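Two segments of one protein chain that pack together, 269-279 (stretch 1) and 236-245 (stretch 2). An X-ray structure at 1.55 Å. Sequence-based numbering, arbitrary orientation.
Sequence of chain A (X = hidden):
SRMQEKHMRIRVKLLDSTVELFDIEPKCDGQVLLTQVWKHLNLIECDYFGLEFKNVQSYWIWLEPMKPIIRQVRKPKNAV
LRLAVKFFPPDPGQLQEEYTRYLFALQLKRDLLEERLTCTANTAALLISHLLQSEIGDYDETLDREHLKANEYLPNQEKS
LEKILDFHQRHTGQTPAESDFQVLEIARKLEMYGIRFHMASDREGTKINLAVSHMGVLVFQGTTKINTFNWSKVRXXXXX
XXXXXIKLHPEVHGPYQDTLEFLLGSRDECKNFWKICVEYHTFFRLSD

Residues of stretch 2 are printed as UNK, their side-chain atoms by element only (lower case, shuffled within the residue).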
# COMPACT_ATOMS: atom_id res chain seq x y z
N GLU A 269 8.35 -2.92 15.36
CA GLU A 269 8.32 -3.32 13.95
C GLU A 269 7.78 -4.74 13.81
O GLU A 269 7.03 -5.05 12.88
CB GLU A 269 9.72 -3.25 13.33
CG GLU A 269 10.23 -1.82 13.12
CD GLU A 269 11.70 -1.76 12.74
OE1 GLU A 269 12.03 -1.52 11.56
OE2 GLU A 269 12.54 -1.97 13.64
N CYS A 270 8.19 -5.60 14.73
CA CYS A 270 7.70 -6.97 14.73
C CYS A 270 6.18 -6.98 14.93
O CYS A 270 5.43 -7.64 14.20
CB CYS A 270 8.40 -7.76 15.84
SG CYS A 270 7.95 -9.50 15.80
N LYS A 271 5.72 -6.25 15.95
CA LYS A 271 4.30 -6.17 16.28
C LYS A 271 3.49 -5.65 15.09
O LYS A 271 2.41 -6.18 14.78
CB LYS A 271 4.10 -5.24 17.47
CG LYS A 271 2.66 -5.05 17.90
CD LYS A 271 2.62 -4.31 19.23
CE LYS A 271 1.21 -4.14 19.77
NZ LYS A 271 1.26 -3.54 21.15
N ASN A 272 4.00 -4.61 14.45
CA ASN A 272 3.31 -4.04 13.31
C ASN A 272 3.21 -5.02 12.14
O ASN A 272 2.19 -5.04 11.47
CB ASN A 272 4.00 -2.76 12.86
CG ASN A 272 3.76 -1.62 13.82
OD1 ASN A 272 2.81 -1.65 14.60
ND2 ASN A 272 4.61 -0.60 13.76
N PHE A 273 4.25 -5.80 11.89
CA PHE A 273 4.17 -6.81 10.84
C PHE A 273 3.18 -7.91 11.21
O PHE A 273 2.39 -8.36 10.37
CB PHE A 273 5.53 -7.42 10.49
CG PHE A 273 5.47 -8.38 9.33
CD1 PHE A 273 5.07 -7.94 8.09
CD2 PHE A 273 5.79 -9.71 9.49
CE1 PHE A 273 4.99 -8.83 7.01
CE2 PHE A 273 5.73 -10.59 8.42
CZ PHE A 273 5.32 -10.15 7.18
N TRP A 274 3.23 -8.36 12.45
CA TRP A 274 2.25 -9.32 12.92
C TRP A 274 0.83 -8.82 12.70
O TRP A 274 -0.03 -9.55 12.22
CB TRP A 274 2.49 -9.63 14.42
CG TRP A 274 1.46 -10.51 15.02
CD1 TRP A 274 1.38 -11.88 14.95
CD2 TRP A 274 0.35 -10.09 15.82
NE1 TRP A 274 0.28 -12.33 15.65
CE2 TRP A 274 -0.37 -11.25 16.19
CE3 TRP A 274 -0.11 -8.85 16.27
CZ2 TRP A 274 -1.51 -11.21 16.97
CZ3 TRP A 274 -1.25 -8.81 17.04
CH2 TRP A 274 -1.93 -9.98 17.40
N LYS A 275 0.58 -7.56 13.06
CA LYS A 275 -0.76 -6.99 12.94
C LYS A 275 -1.26 -7.02 11.50
O LYS A 275 -2.39 -7.42 11.24
CB LYS A 275 -0.81 -5.55 13.46
CG LYS A 275 -0.72 -5.37 14.99
CD LYS A 275 -0.92 -3.91 15.38
CE LYS A 275 -0.99 -3.74 16.90
NZ LYS A 275 -1.13 -2.31 17.29
N ILE A 276 -0.42 -6.60 10.56
CA ILE A 276 -0.87 -6.54 9.16
C ILE A 276 -1.07 -7.95 8.61
O ILE A 276 -1.96 -8.18 7.79
CB ILE A 276 0.05 -5.68 8.25
CG1 ILE A 276 -0.61 -5.44 6.88
CG2 ILE A 276 1.38 -6.35 8.04
CD1 ILE A 276 -1.91 -4.67 6.94
N CYS A 277 -0.27 -8.91 9.08
CA CYS A 277 -0.48 -10.30 8.64
C CYS A 277 -1.81 -10.85 9.15
O CYS A 277 -2.56 -11.47 8.39
CB CYS A 277 0.64 -11.22 9.10
SG CYS A 277 2.21 -11.00 8.27
N VAL A 278 -2.09 -10.64 10.43
CA VAL A 278 -3.36 -11.11 10.97
C VAL A 278 -4.52 -10.44 10.24
O VAL A 278 -5.51 -11.09 9.89
CB VAL A 278 -3.44 -10.84 12.47
CG1 VAL A 278 -4.86 -11.11 12.96
CG2 VAL A 278 -2.43 -11.72 13.21
N GLU A 279 -4.41 -9.14 9.97
CA GLU A 279 -5.47 -8.45 9.25
C GLU A 279 -5.67 -8.97 7.82
O GLU A 279 -6.81 -9.11 7.38
CB GLU A 279 -5.25 -6.94 9.29
CG GLU A 279 -5.44 -6.37 10.70
CD GLU A 279 -5.21 -4.88 10.77
OE1 GLU A 279 -4.66 -4.31 9.82
OE2 GLU A 279 -5.59 -4.29 11.79
N UNK A 236 -0.98 -20.61 12.81
CA UNK A 236 -1.01 -19.50 13.75
C UNK A 236 0.11 -18.51 13.49
O UNK A 236 1.20 -18.90 13.07
c UNK A 236 -0.90 -20.01 15.20
c UNK A 236 -1.14 -19.45 17.66
c UNK A 236 -1.72 -18.41 18.61
n UNK A 236 -1.67 -18.84 20.04
c UNK A 236 -1.12 -18.91 16.23
N UNK A 237 -0.16 -17.23 13.72
CA UNK A 237 0.87 -16.20 13.69
C UNK A 237 0.98 -15.61 15.08
O UNK A 237 -0.04 -15.28 15.71
c UNK A 237 0.49 -15.10 12.70
c UNK A 237 0.33 -15.53 11.25
c UNK A 237 1.63 -16.12 10.70
c UNK A 237 -0.11 -14.34 10.42
N UNK A 238 2.21 -15.46 15.56
CA UNK A 238 2.48 -14.91 16.88
C UNK A 238 3.69 -14.00 16.84
O UNK A 238 4.46 -14.03 15.89
o UNK A 238 1.69 -16.92 17.95
c UNK A 238 2.78 -16.04 17.89
N UNK A 239 3.89 -13.20 17.88
CA UNK A 239 5.13 -12.46 17.99
C UNK A 239 5.54 -12.38 19.45
O UNK A 239 4.68 -12.37 20.33
c UNK A 239 5.05 -11.08 17.32
c UNK A 239 5.14 -9.13 18.91
c UNK A 239 3.00 -9.92 18.21
c UNK A 239 4.54 -8.15 19.68
c UNK A 239 2.38 -8.95 18.99
c UNK A 239 4.38 -10.02 18.16
c UNK A 239 3.16 -8.05 19.73
N UNK A 240 6.85 -12.37 19.69
CA UNK A 240 7.38 -12.13 21.02
C UNK A 240 8.58 -11.22 20.91
O UNK A 240 9.62 -11.61 20.37
c UNK A 240 6.04 -16.26 23.45
c UNK A 240 6.67 -14.45 21.83
n UNK A 240 4.85 -16.66 22.65
c UNK A 240 7.15 -15.68 22.60
c UNK A 240 7.80 -13.44 21.68
N UNK A 241 8.44 -10.01 21.44
CA UNK A 241 9.51 -9.02 21.37
C UNK A 241 9.88 -8.80 19.90
O UNK A 241 9.01 -8.41 19.13
n UNK A 241 14.75 -6.63 25.73
n UNK A 241 13.01 -7.97 26.44
c UNK A 241 11.62 -8.32 22.64
c UNK A 241 13.77 -7.49 25.47
c UNK A 241 10.69 -9.45 22.25
n UNK A 241 13.51 -7.83 24.21
c UNK A 241 12.47 -8.78 23.84
N UNK A 242 11.13 -9.06 19.52
CA UNK A 242 11.55 -8.86 18.12
C UNK A 242 11.29 -10.06 17.21
O UNK A 242 11.57 -9.99 16.01
c UNK A 242 15.86 -7.81 18.76
c UNK A 242 14.82 -6.79 18.39
c UNK A 242 13.04 -8.52 18.04
c UNK A 242 13.41 -7.23 18.76
n UNK A 242 17.23 -7.22 18.66
N UNK A 243 10.78 -11.15 17.78
CA UNK A 243 10.62 -12.42 17.07
C UNK A 243 9.23 -12.57 16.47
O UNK A 243 8.23 -12.47 17.18
n UNK A 243 10.98 -15.99 21.85
n UNK A 243 11.68 -15.85 19.66
c UNK A 243 12.35 -14.56 19.83
c UNK A 243 12.28 -13.68 18.57
c UNK A 243 10.86 -13.60 18.03
n UNK A 243 10.48 -17.67 20.36
c UNK A 243 11.05 -16.51 20.62
N UNK A 244 9.17 -12.84 15.16
CA UNK A 244 7.92 -13.15 14.47
C UNK A 244 7.83 -14.67 14.26
O UNK A 244 8.75 -15.27 13.73
c UNK A 244 6.79 -13.40 11.09
c UNK A 244 5.40 -12.33 12.71
c UNK A 244 5.68 -13.68 10.31
c UNK A 244 4.43 -13.28 10.73
c UNK A 244 6.66 -12.73 12.29
c UNK A 244 4.29 -12.59 11.93
c UNK A 244 7.88 -12.43 13.12
N UNK A 245 6.72 -15.27 14.68
CA UNK A 245 6.58 -16.73 14.68
C UNK A 245 5.45 -17.20 13.76
O UNK A 245 4.31 -16.78 13.91
c UNK A 245 7.46 -17.19 17.14
c UNK A 245 7.91 -15.77 17.43
c UNK A 245 6.31 -17.24 16.11
c UNK A 245 7.03 -17.87 18.43

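Stretch 1 is one continuous helical segment, and stretch 2 is a β-hairpin lying against it. At position 236 the side chain is four carbons in a row ending in a nitrogen. It stays out of reach of the helix and is exposed, as suits Lys-236.

Position 237 carries four carbons, forked at the second, with CB directed toward the helix. One methyl lies against CB of Cys-277, and the fork at the second carbon, rather than at CB, makes this Leu-237. The methyl in question is CD1, 3.5 Å from Cys-277 CB. The backbone also contributes: Trp-274 NE1 donates a hydrogen bond to Leu-237 O over 3.0 Å, with a nearly straight angle of 163°.

Position 238 has one carbon and one oxygen, and its CA-to-CB bond points away from the helix. Its contact with stretch 1 comes from the main chain, the CA of 238 lying 3.6 Å from Trp-274 NE1; this is Ser-238.

At position 239 a single carbon leads to a ring of six carbons with no further atom on it. The CA-to-CB bond points toward the helix, and the CB of 239 sits 3.6 Å from Cys-270 SG. Lys-271 CA lies over one face of the ring, 4.0 Å from the centroid and 10° off the normal, a CH-π contact, and the five-membered ring of Trp-274 meets it obliquely, with planes at 47°. The bare ring makes the residue Phe-239 and not tyrosine; Trp-274 CD2 is 3.6 Å from Phe-239 CD2.

Position 240 again shows four carbons in a row and a terminal nitrogen; with its CA-to-CB bond pointing away and no contact made, it is Lys-240. Position 241 has three carbons, a nitrogen, then a carbon bearing two more nitrogens. This side chain keeps clear of the helix, but the backbone O of 241 is 3.4 Å from Cys-270 CB; the guanidinium identifies Arg-241. Position 242 has four carbons ending in nitrogen and a CA-to-CB bond that also points away; its CA nevertheless comes within 5.5 Å of Cys-270 CA. It is Lys-242. Position 243 repeats the guanidinium pattern; its CA-to-CB bond points away, while the O of 243 lies 3.3 Å from Cys-270 SG. This is Arg-243, which closes the type II' turn begun at Lys-240.

Position 244 presents one carbon and a bare six-carbon ring, and its CA-to-CB bond points toward the helix. The face of this buried ring receives the edge of Phe-273, and Cys-277 SG lies obliquely to it; this is Phe-244. Phe-273 CE2 is 3.6 Å from Phe-244 CE2, and Cys-277 SG is 4.0 Å from Phe-244 CZ. Position 245 has four carbons forked at the second, a CA-to-CB bond pointing sideways and no contact: Leu-245.

In the first strand the CA-to-CB bonds alternate, toward the helix at Leu-237 and Phe-239 and away at Ser-238 and Lys-240; after the turn Phe-244 again points toward it. The first strand runs nearly antiparallel to the helix, so Leu-237 reaches Cys-277 and Val-278 while Phe-239 reaches Cys-270 and Lys-271. The turn comes close at Cys-270, and Trp-274 joins apolar packing to the interface's one hydrogen bond.

Stretch 2 (236-245) KLSFKRKRFL
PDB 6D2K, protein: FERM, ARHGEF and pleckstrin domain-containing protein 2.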